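Local structure of glycerate dehydrogenase/glyoxylate reductase (Thermus thermophilus, 2CUK) at residues P95-E100 against R283-R288; I155-A160 against K178-P183; R215-K220 against V240-G245. The protein probably reduces glyoxylate and hydroxypyruvate with NAD(P)H, as a member of the D-isomer-specific 2-hydroxyacid dehydrogenase family. All blocks are in the same frame, centred on the assembly; numbering follows the deposited sequence.

Interaction 1: P95-E100 against R283-R288; sequences PGVLTE and RTTRER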
loop_
_atom_site.group_PDB
_atom_site.type_symbol
_atom_site.label_atom_id
_atom_site.label_comp_id
_atom_site.label_asym_id
_atom_site.label_seq_id
_atom_site.Cartn_x
_atom_site.Cartn_y
_atom_site.Cartn_z
ATOM N N PRO A 95 -24.180 -7.148 -3.604
ATOM C CA PRO A 95 -23.863 -5.726 -3.426
ATOM C C PRO A 95 -23.396 -5.363 -2.017
ATOM O O PRO A 95 -23.808 -5.990 -1.037
ATOM C CB PRO A 95 -25.175 -5.043 -3.787
ATOM C CG PRO A 95 -26.191 -6.016 -3.260
ATOM C CD PRO A 95 -25.636 -7.346 -3.732
ATOM N N GLY A 96 -22.532 -4.350 -1.935
ATOM C CA GLY A 96 -22.017 -3.880 -0.660
ATOM C C GLY A 96 -20.786 -4.584 -0.108
ATOM O O GLY A 96 -19.841 -3.943 0.355
ATOM N N VAL A 97 -20.801 -5.908 -0.169
ATOM C CA VAL A 97 -19.736 -6.762 0.348
ATOM C C VAL A 97 -18.273 -6.486 -0.019
ATOM O O VAL A 97 -17.388 -6.613 0.831
ATOM C CB VAL A 97 -20.052 -8.235 0.000
ATOM C CG1 VAL A 97 -18.943 -9.148 0.496
ATOM C CG2 VAL A 97 -21.394 -8.628 0.619
ATOM N N LEU A 98 -18.002 -6.112 -1.265
ATOM C CA LEU A 98 -16.617 -5.885 -1.676
ATOM C C LEU A 98 -16.162 -4.429 -1.745
ATOM O O LEU A 98 -15.090 -4.139 -2.279
ATOM C CB LEU A 98 -16.371 -6.561 -3.031
ATOM C CG LEU A 98 -17.328 -6.229 -4.183
ATOM C CD1 LEU A 98 -17.192 -4.776 -4.586
ATOM C CD2 LEU A 98 -17.015 -7.131 -5.373
ATOM N N THR A 99 -16.959 -3.521 -1.190
ATOM C CA THR A 99 -16.638 -2.096 -1.224
ATOM C C THR A 99 -15.318 -1.729 -0.543
ATOM O O THR A 99 -14.412 -1.188 -1.181
ATOM C CB THR A 99 -17.771 -1.264 -0.584
ATOM O OG1 THR A 99 -19.007 -1.552 -1.253
ATOM C CG2 THR A 99 -17.477 0.219 -0.708
ATOM N N GLU A 100 -15.219 -2.022 0.751
ATOM C CA GLU A 100 -14.026 -1.718 1.533
ATOM C C GLU A 100 -12.760 -2.364 0.989
ATOM O O GLU A 100 -11.695 -1.740 0.965
ATOM C CB GLU A 100 -14.228 -2.157 2.982
ATOM C CG GLU A 100 -15.359 -1.432 3.688
ATOM C CD GLU A 100 -15.130 0.062 3.738
ATOM O OE1 GLU A 100 -14.049 0.478 4.206
ATOM O OE2 GLU A 100 -16.028 0.819 3.315
ATOM N N ARG A 283 -9.849 -12.206 2.131
ATOM C CA ARG A 283 -10.426 -13.504 2.459
ATOM C C ARG A 283 -11.819 -13.380 3.068
ATOM O O ARG A 283 -12.739 -14.086 2.665
ATOM C CB ARG A 283 -9.512 -14.291 3.405
ATOM C CG ARG A 283 -10.011 -15.716 3.685
ATOM C CD ARG A 283 -9.003 -16.500 4.518
ATOM N NE ARG A 283 -7.744 -16.686 3.802
ATOM C CZ ARG A 283 -7.547 -17.608 2.866
ATOM N NH1 ARG A 283 -8.527 -18.438 2.533
ATOM N NH2 ARG A 283 -6.375 -17.692 2.254
ATOM N N THR A 284 -11.980 -12.483 4.034
ATOM C CA THR A 284 -13.285 -12.302 4.663
ATOM C C THR A 284 -14.313 -11.795 3.648
ATOM O O THR A 284 -15.482 -12.176 3.688
ATOM C CB THR A 284 -13.203 -11.317 5.840
ATOM O OG1 THR A 284 -12.287 -11.830 6.815
ATOM C CG2 THR A 284 -14.572 -11.140 6.491
ATOM N N THR A 285 -13.871 -10.936 2.736
ATOM C CA THR A 285 -14.759 -10.398 1.711
ATOM C C THR A 285 -15.247 -11.520 0.790
ATOM O O THR A 285 -16.445 -11.627 0.504
ATOM C CB THR A 285 -14.040 -9.310 0.876
ATOM O OG1 THR A 285 -13.777 -8.176 1.711
ATOM C CG2 THR A 285 -14.897 -8.874 -0.313
ATOM N N ARG A 286 -14.323 -12.365 0.340
ATOM C CA ARG A 286 -14.684 -13.465 -0.548
ATOM C C ARG A 286 -15.573 -14.513 0.142
ATOM O O ARG A 286 -16.437 -15.122 -0.498
ATOM C CB ARG A 286 -13.421 -14.117 -1.131
ATOM C CG ARG A 286 -12.691 -13.244 -2.178
ATOM C CD ARG A 286 -13.489 -13.106 -3.473
ATOM N NE ARG A 286 -12.884 -12.160 -4.419
ATOM C CZ ARG A 286 -11.770 -12.386 -5.113
ATOM N NH1 ARG A 286 -11.119 -13.536 -4.983
ATOM N NH2 ARG A 286 -11.300 -11.456 -5.937
ATOM N N GLU A 287 -15.373 -14.717 1.442
ATOM C CA GLU A 287 -16.193 -15.675 2.179
ATOM C C GLU A 287 -17.575 -15.060 2.369
ATOM O O GLU A 287 -18.593 -15.746 2.282
ATOM C CB GLU A 287 -15.570 -15.994 3.542
ATOM C CG GLU A 287 -14.153 -16.555 3.458
ATOM C CD GLU A 287 -13.596 -16.975 4.813
ATOM O OE1 GLU A 287 -13.931 -16.330 5.826
ATOM O OE2 GLU A 287 -12.808 -17.943 4.864
ATOM N N ARG A 288 -17.598 -13.755 2.617
ATOM C CA ARG A 288 -18.843 -13.026 2.807
ATOM C C ARG A 288 -19.655 -13.050 1.512
ATOM O O ARG A 288 -20.877 -13.200 1.538
ATOM C CB ARG A 288 -18.539 -11.584 3.238
ATOM C CG ARG A 288 -19.760 -10.686 3.398
ATOM C CD ARG A 288 -20.765 -11.253 4.390
ATOM N NE ARG A 288 -21.947 -10.400 4.492
ATOM C CZ ARG A 288 -23.110 -10.789 5.003
ATOM N NH1 ARG A 288 -23.256 -12.026 5.462
ATOM N NH2 ARG A 288 -24.132 -9.945 5.044
HETATM O O HOH W 1 -14.946 -5.523 1.455
#
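L98 and T285 bring their CA atoms to 5.9 Å where a type I turn, G96 to T99, leads into helix 99-114 and meets the first turns of helix 283-301. V97 has the largest share of the contact. One of its methyls, CG1, is anti to the backbone N (chi1 179°), which directs it at the second helix: it presses on R288 CG at 3.4 Å and lies 3.5 Å from T285 O. The other methyl, CG2, touches the same CG more loosely, so both valine methyls rest on the base of the arginine chain, and the two side chains run at roughly a right angle. R288 bends at chi2 (57°), and its guanidinium finds a salt bridge with E291 further along its own helix. T285 adds a second patch, its CG2 packing 3.7 Å from L98 CA. Its OG1 faces a water that donates to V97 O at 2.7 Å and lies 2.9 Å from that OG1, bridging the V97 carbonyl and the T285 hydroxyl.

The contact joins the starts of helices 99-114 and 283-301, which, as in this family, run between the two sheet domains. The helix start is shaped by the turn: T99 OG1 binds G96 O at 3.0 Å from 39° above the carbonyl plane, and T99 N approaches that oxygen from the same face. L98 holds the N-cap position of helix 99-114. Beyond the pair, the second subunit reaches the same place, where D141 of that subunit accepts a hydrogen bond from T285 N.

Interaction 2: I155-A160 against K178-P183; sequences IGQAVA and KPLPYP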
loop_
_atom_site.group_PDB
_atom_site.type_symbol
_atom_site.label_atom_id
_atom_site.label_comp_id
_atom_site.label_asym_id
_atom_site.label_seq_id
_atom_site.Cartn_x
_atom_site.Cartn_y
_atom_site.Cartn_z
ATOM N N ILE A 155 -17.768 2.640 -3.521
ATOM C CA ILE A 155 -16.320 2.460 -3.567
ATOM C C ILE A 155 -15.621 3.812 -3.649
ATOM O O ILE A 155 -14.692 4.084 -2.891
ATOM C CB ILE A 155 -15.909 1.565 -4.758
ATOM C CG1 ILE A 155 -16.490 0.163 -4.559
ATOM C CG2 ILE A 155 -14.377 1.487 -4.864
ATOM C CD1 ILE A 155 -16.220 -0.796 -5.692
ATOM N N GLY A 156 -16.077 4.669 -4.559
ATOM C CA GLY A 156 -15.474 5.984 -4.695
ATOM C C GLY A 156 -15.508 6.761 -3.391
ATOM O O GLY A 156 -14.553 7.450 -3.039
ATOM N N GLN A 157 -16.617 6.654 -2.667
ATOM C CA GLN A 157 -16.752 7.352 -1.398
ATOM C C GLN A 157 -15.827 6.755 -0.343
ATOM O O GLN A 157 -15.293 7.475 0.496
ATOM C CB GLN A 157 -18.207 7.300 -0.926
ATOM C CG GLN A 157 -19.153 8.120 -1.801
ATOM C CD GLN A 157 -20.600 8.008 -1.367
ATOM O OE1 GLN A 157 -20.940 8.274 -0.212
ATOM N NE2 GLN A 157 -21.462 7.615 -2.297
ATOM N N ALA A 158 -15.649 5.437 -0.384
ATOM C CA ALA A 158 -14.768 4.768 0.567
ATOM C C ALA A 158 -13.330 5.187 0.271
ATOM O O ALA A 158 -12.530 5.366 1.181
ATOM C CB ALA A 158 -14.907 3.257 0.444
ATOM N N VAL A 159 -13.006 5.348 -1.010
ATOM C CA VAL A 159 -11.655 5.754 -1.383
ATOM C C VAL A 159 -11.389 7.179 -0.897
ATOM O O VAL A 159 -10.330 7.468 -0.330
ATOM C CB VAL A 159 -11.444 5.664 -2.918
ATOM C CG1 VAL A 159 -10.116 6.298 -3.301
ATOM C CG2 VAL A 159 -11.465 4.186 -3.360
ATOM N N ALA A 160 -12.361 8.061 -1.101
ATOM C CA ALA A 160 -12.239 9.451 -0.679
ATOM C C ALA A 160 -11.985 9.564 0.819
ATOM O O ALA A 160 -11.182 10.386 1.258
ATOM C CB ALA A 160 -13.503 10.223 -1.053
ATOM N N LYS A 178 -23.735 14.640 -5.726
ATOM C CA LYS A 178 -24.181 13.989 -4.503
ATOM C C LYS A 178 -23.894 14.895 -3.316
ATOM O O LYS A 178 -22.949 15.681 -3.340
ATOM C CB LYS A 178 -23.477 12.640 -4.324
ATOM C CG LYS A 178 -23.812 11.629 -5.413
ATOM C CD LYS A 178 -23.388 10.222 -5.034
ATOM C CE LYS A 178 -24.098 9.193 -5.902
ATOM N NZ LYS A 178 -24.466 7.968 -5.140
ATOM N N PRO A 179 -24.717 14.802 -2.260
ATOM C CA PRO A 179 -24.549 15.624 -1.057
ATOM C C PRO A 179 -23.301 15.255 -0.256
ATOM O O PRO A 179 -23.394 14.747 0.861
ATOM C CB PRO A 179 -25.838 15.362 -0.288
ATOM C CG PRO A 179 -26.118 13.927 -0.619
ATOM C CD PRO A 179 -25.860 13.885 -2.113
ATOM N N LEU A 180 -22.137 15.521 -0.837
ATOM C CA LEU A 180 -20.866 15.221 -0.190
ATOM C C LEU A 180 -20.063 16.505 -0.008
ATOM O O LEU A 180 -20.250 17.469 -0.745
ATOM C CB LEU A 180 -20.075 14.222 -1.040
ATOM C CG LEU A 180 -20.724 12.851 -1.250
ATOM C CD1 LEU A 180 -19.957 12.069 -2.310
ATOM C CD2 LEU A 180 -20.754 12.090 0.074
ATOM N N PRO A 181 -19.160 16.537 0.983
ATOM C CA PRO A 181 -18.347 17.730 1.228
ATOM C C PRO A 181 -17.150 17.847 0.287
ATOM O O PRO A 181 -16.040 18.176 0.719
ATOM C CB PRO A 181 -17.927 17.552 2.680
ATOM C CG PRO A 181 -17.744 16.065 2.771
ATOM C CD PRO A 181 -18.963 15.537 2.047
ATOM N N TYR A 182 -17.373 17.574 -0.996
ATOM C CA TYR A 182 -16.302 17.651 -1.988
ATOM C C TYR A 182 -16.779 18.403 -3.222
ATOM O O TYR A 182 -17.945 18.312 -3.603
ATOM C CB TYR A 182 -15.860 16.256 -2.447
ATOM C CG TYR A 182 -15.725 15.214 -1.361
ATOM C CD1 TYR A 182 -14.821 15.373 -0.309
ATOM C CD2 TYR A 182 -16.482 14.048 -1.405
ATOM C CE1 TYR A 182 -14.678 14.388 0.670
ATOM C CE2 TYR A 182 -16.349 13.064 -0.437
ATOM C CZ TYR A 182 -15.448 13.236 0.594
ATOM O OH TYR A 182 -15.321 12.241 1.536
ATOM N N PRO A 183 -15.879 19.162 -3.861
ATOM C CA PRO A 183 -16.237 19.917 -5.065
ATOM C C PRO A 183 -16.621 18.989 -6.217
ATOM O O PRO A 183 -15.909 18.028 -6.512
ATOM C CB PRO A 183 -14.963 20.701 -5.366
ATOM C CG PRO A 183 -14.404 20.956 -4.002
ATOM C CD PRO A 183 -14.578 19.609 -3.331
HETATM O O HOH W 2 -16.659 9.966 0.807
#
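A water 2.7 Å from Y182 OH donates to Q157 O at 2.9 Å, and this bridge is a water-mediated link between helix 154-165 and the loop facing it. The water sits at the edge of the tyrosine ring, in its plane, while P181 CG rests over one face, offset toward the rim. Next to the bridge the same phenol packs on A160, whose CB is 3.8 Å from Y182 OH and almost as near to CZ.

One turn earlier on the helix, Q157 lies across L180, the two side chains meeting at nearly a right angle. CG of the glutamine is close to one leucine methyl, CD1, and OE1 is 3.8 Å from the other, CD2. An extended chain beyond CG (chi2 177°) carries the amide past L180, and NE2 hydrogen-bonds M152 O, just before the helix. The ammonium of K178 comes up to that amide without bonding to it, NZ being 4.2 Å from Q157 NE2. Inside the loop P179 centres an inverse gamma turn, closed by L180 N to K178 O at 2.6 Å.

G156 of this helix belongs to a GxGxxG pattern, and the loop follows strand 169-173; the arrangement is that of the first beta-alpha-beta unit of a Rossmann domain, consistent with the NAD binding expected of this enzyme.

Interaction 3: R215-K220 against V240-G245; sequences RLFAMK and VEALRG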
loop_
_atom_site.group_PDB
_atom_site.type_symbol
_atom_site.label_atom_id
_atom_site.label_comp_id
_atom_site.label_asym_id
_atom_site.label_seq_id
_atom_site.Cartn_x
_atom_site.Cartn_y
_atom_site.Cartn_z
ATOM N N ARG A 215 -7.777 12.402 -23.336
ATOM C CA ARG A 215 -7.986 12.642 -21.918
ATOM C C ARG A 215 -6.753 12.318 -21.075
ATOM O O ARG A 215 -6.481 13.003 -20.088
ATOM C CB ARG A 215 -9.204 11.857 -21.422
ATOM C CG ARG A 215 -10.508 12.341 -22.043
ATOM C CD ARG A 215 -11.707 12.033 -21.175
ATOM N NE ARG A 215 -12.925 12.624 -21.726
ATOM C CZ ARG A 215 -13.674 12.068 -22.673
ATOM N NH1 ARG A 215 -13.345 10.892 -23.189
ATOM N NH2 ARG A 215 -14.749 12.703 -23.117
ATOM N N LEU A 216 -6.001 11.291 -21.469
ATOM C CA LEU A 216 -4.798 10.909 -20.737
ATOM C C LEU A 216 -3.761 12.024 -20.805
ATOM O O LEU A 216 -3.129 12.359 -19.802
ATOM C CB LEU A 216 -4.212 9.609 -21.301
ATOM C CG LEU A 216 -4.992 8.326 -20.978
ATOM C CD1 LEU A 216 -4.459 7.173 -21.807
ATOM C CD2 LEU A 216 -4.877 8.014 -19.486
ATOM N N PHE A 217 -3.587 12.602 -21.990
ATOM C CA PHE A 217 -2.630 13.687 -22.154
ATOM C C PHE A 217 -3.201 15.020 -21.681
ATOM O O PHE A 217 -2.500 16.028 -21.654
ATOM C CB PHE A 217 -2.171 13.766 -23.611
ATOM C CG PHE A 217 -1.150 12.725 -23.970
ATOM C CD1 PHE A 217 0.171 12.862 -23.556
ATOM C CD2 PHE A 217 -1.510 11.596 -24.698
ATOM C CE1 PHE A 217 1.126 11.888 -23.861
ATOM C CE2 PHE A 217 -0.566 10.610 -25.010
ATOM C CZ PHE A 217 0.757 10.758 -24.590
ATOM N N ALA A 218 -4.475 15.021 -21.293
ATOM C CA ALA A 218 -5.108 16.230 -20.778
ATOM C C ALA A 218 -4.820 16.273 -19.280
ATOM O O ALA A 218 -4.899 17.321 -18.646
ATOM C CB ALA A 218 -6.615 16.204 -21.025
ATOM N N MET A 219 -4.494 15.115 -18.711
ATOM C CA MET A 219 -4.165 15.045 -17.293
ATOM C C MET A 219 -2.865 15.825 -17.089
ATOM O O MET A 219 -2.096 16.012 -18.034
ATOM C CB MET A 219 -4.003 13.580 -16.866
ATOM C CG MET A 219 -5.327 12.822 -16.792
ATOM S SD MET A 219 -5.165 11.070 -16.366
ATOM C CE MET A 219 -4.317 11.193 -14.749
ATOM N N LYS A 220 -2.604 16.297 -15.877
ATOM C CA LYS A 220 -1.372 17.063 -15.737
ATOM C C LYS A 220 -0.119 16.190 -15.822
ATOM O O LYS A 220 -0.130 15.008 -15.525
ATOM C CB LYS A 220 -1.357 18.012 -14.485
ATOM C CG LYS A 220 -1.618 17.340 -13.123
ATOM C CD LYS A 220 -2.429 18.239 -12.137
ATOM C CE LYS A 220 -1.542 18.905 -11.064
ATOM N NZ LYS A 220 -2.301 19.835 -10.215
ATOM N N VAL A 240 0.141 3.480 -22.405
ATOM C CA VAL A 240 1.559 3.177 -22.585
ATOM C C VAL A 240 2.277 4.426 -23.097
ATOM O O VAL A 240 3.350 4.783 -22.620
ATOM C CB VAL A 240 1.777 2.035 -23.612
ATOM C CG1 VAL A 240 3.265 1.940 -23.972
ATOM C CG2 VAL A 240 1.295 0.708 -23.036
ATOM N N GLU A 241 1.667 5.084 -24.076
ATOM C CA GLU A 241 2.234 6.300 -24.650
ATOM C C GLU A 241 2.441 7.384 -23.590
ATOM O O GLU A 241 3.515 7.976 -23.498
ATOM C CB GLU A 241 1.310 6.834 -25.746
ATOM C CG GLU A 241 1.178 5.916 -26.957
ATOM C CD GLU A 241 0.128 6.400 -27.952
ATOM O OE1 GLU A 241 -0.199 7.607 -27.943
ATOM O OE2 GLU A 241 -0.362 5.579 -28.755
ATOM N N ALA A 242 1.403 7.623 -22.792
ATOM C CA ALA A 242 1.414 8.643 -21.746
ATOM C C ALA A 242 2.362 8.350 -20.597
ATOM O O ALA A 242 2.807 9.269 -19.902
ATOM C CB ALA A 242 -0.012 8.839 -21.198
ATOM N N LEU A 243 2.672 7.076 -20.391
ATOM C CA LEU A 243 3.558 6.684 -19.302
ATOM C C LEU A 243 5.034 6.861 -19.609
ATOM O O LEU A 243 5.863 6.844 -18.703
ATOM C CB LEU A 243 3.299 5.226 -18.908
ATOM C CG LEU A 243 2.025 4.968 -18.096
ATOM C CD1 LEU A 243 1.806 3.484 -17.956
ATOM C CD2 LEU A 243 2.151 5.614 -16.727
ATOM N N ARG A 244 5.374 7.045 -20.879
ATOM C CA ARG A 244 6.780 7.197 -21.225
ATOM C C ARG A 244 7.408 8.473 -20.683
ATOM O O ARG A 244 8.602 8.496 -20.400
ATOM C CB ARG A 244 6.973 7.086 -22.741
ATOM C CG ARG A 244 6.650 5.690 -23.261
ATOM C CD ARG A 244 7.154 5.451 -24.672
ATOM N NE ARG A 244 6.677 4.172 -25.205
ATOM C CZ ARG A 244 7.054 2.976 -24.759
ATOM N NH1 ARG A 244 7.926 2.877 -23.763
ATOM N NH2 ARG A 244 6.554 1.877 -25.308
ATOM N N GLY A 245 6.608 9.525 -20.506
ATOM C CA GLY A 245 7.156 10.766 -19.983
ATOM C C GLY A 245 6.158 11.781 -19.440
ATOM O O GLY A 245 6.530 12.670 -18.670
#
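Apolar packing with a CH-pi contact at its heart joins helix 213-216 and the residues after it to helix 236-243, on the flank of the six-stranded parallel sheet of the NAD-binding domain. The two helices come before and after strand 224-227 in the chain, and the ring of F217 packs against the second. A242 CB sits over one face of that ring, 4.2 Å from its centroid and 20° off the normal, displaced toward the rim at CZ. The same corner of the ring reaches the backbone behind the methyl, with F217 CZ 3.6 Å from A242 CA. Such an approach follows from the phenylalanine's first torsion (chi1 -78°), which sets CG anti to the carbonyl carbon and sends the ring across to the neighbouring helix.

Beside it E241 offers its CB, 4.1 Å from F217 CZ, but the carboxylate has business elsewhere: OE2 forms a salt bridge with R213, at the start of the first helix. To one side of the ring contact, L216 adds a looser touch, its CB 4.3 Å from A242 CB. The ring of F217 also meets that of H246, whose NE2 is hydrogen-bonded to M219 O.

As the side-chain contacts between 215-220 and 240-245 are between carbons, their cohesion comes from dispersion and a weak CH-pi attraction, while polar groups of these segments, such as the E241 carboxylate, bond to residues outside the pair.

Overall arrangement
Along the chain, interaction 1 spans the others: its halves come before and after both of them, and interaction 2 closes before interaction 3 opens. Interactions 2 and 3 belong to the six-stranded sheet domain, the former at helix 154-165 beside edge strand 169-173, the latter on helices around strand 224-227; their centres are about 25 Å apart. Interaction 1 lies where helices 99-114 and 283-301 meet, with its centre about 20 Å from that of interaction 2, which it touches through T99 and I155. Interaction 3 is about 33 Å from interaction 1 between centres, across the chain's middle. Helix 154-165, part of the probable nucleotide-binding fold, packs directly on the start of interdomain helix 99-114.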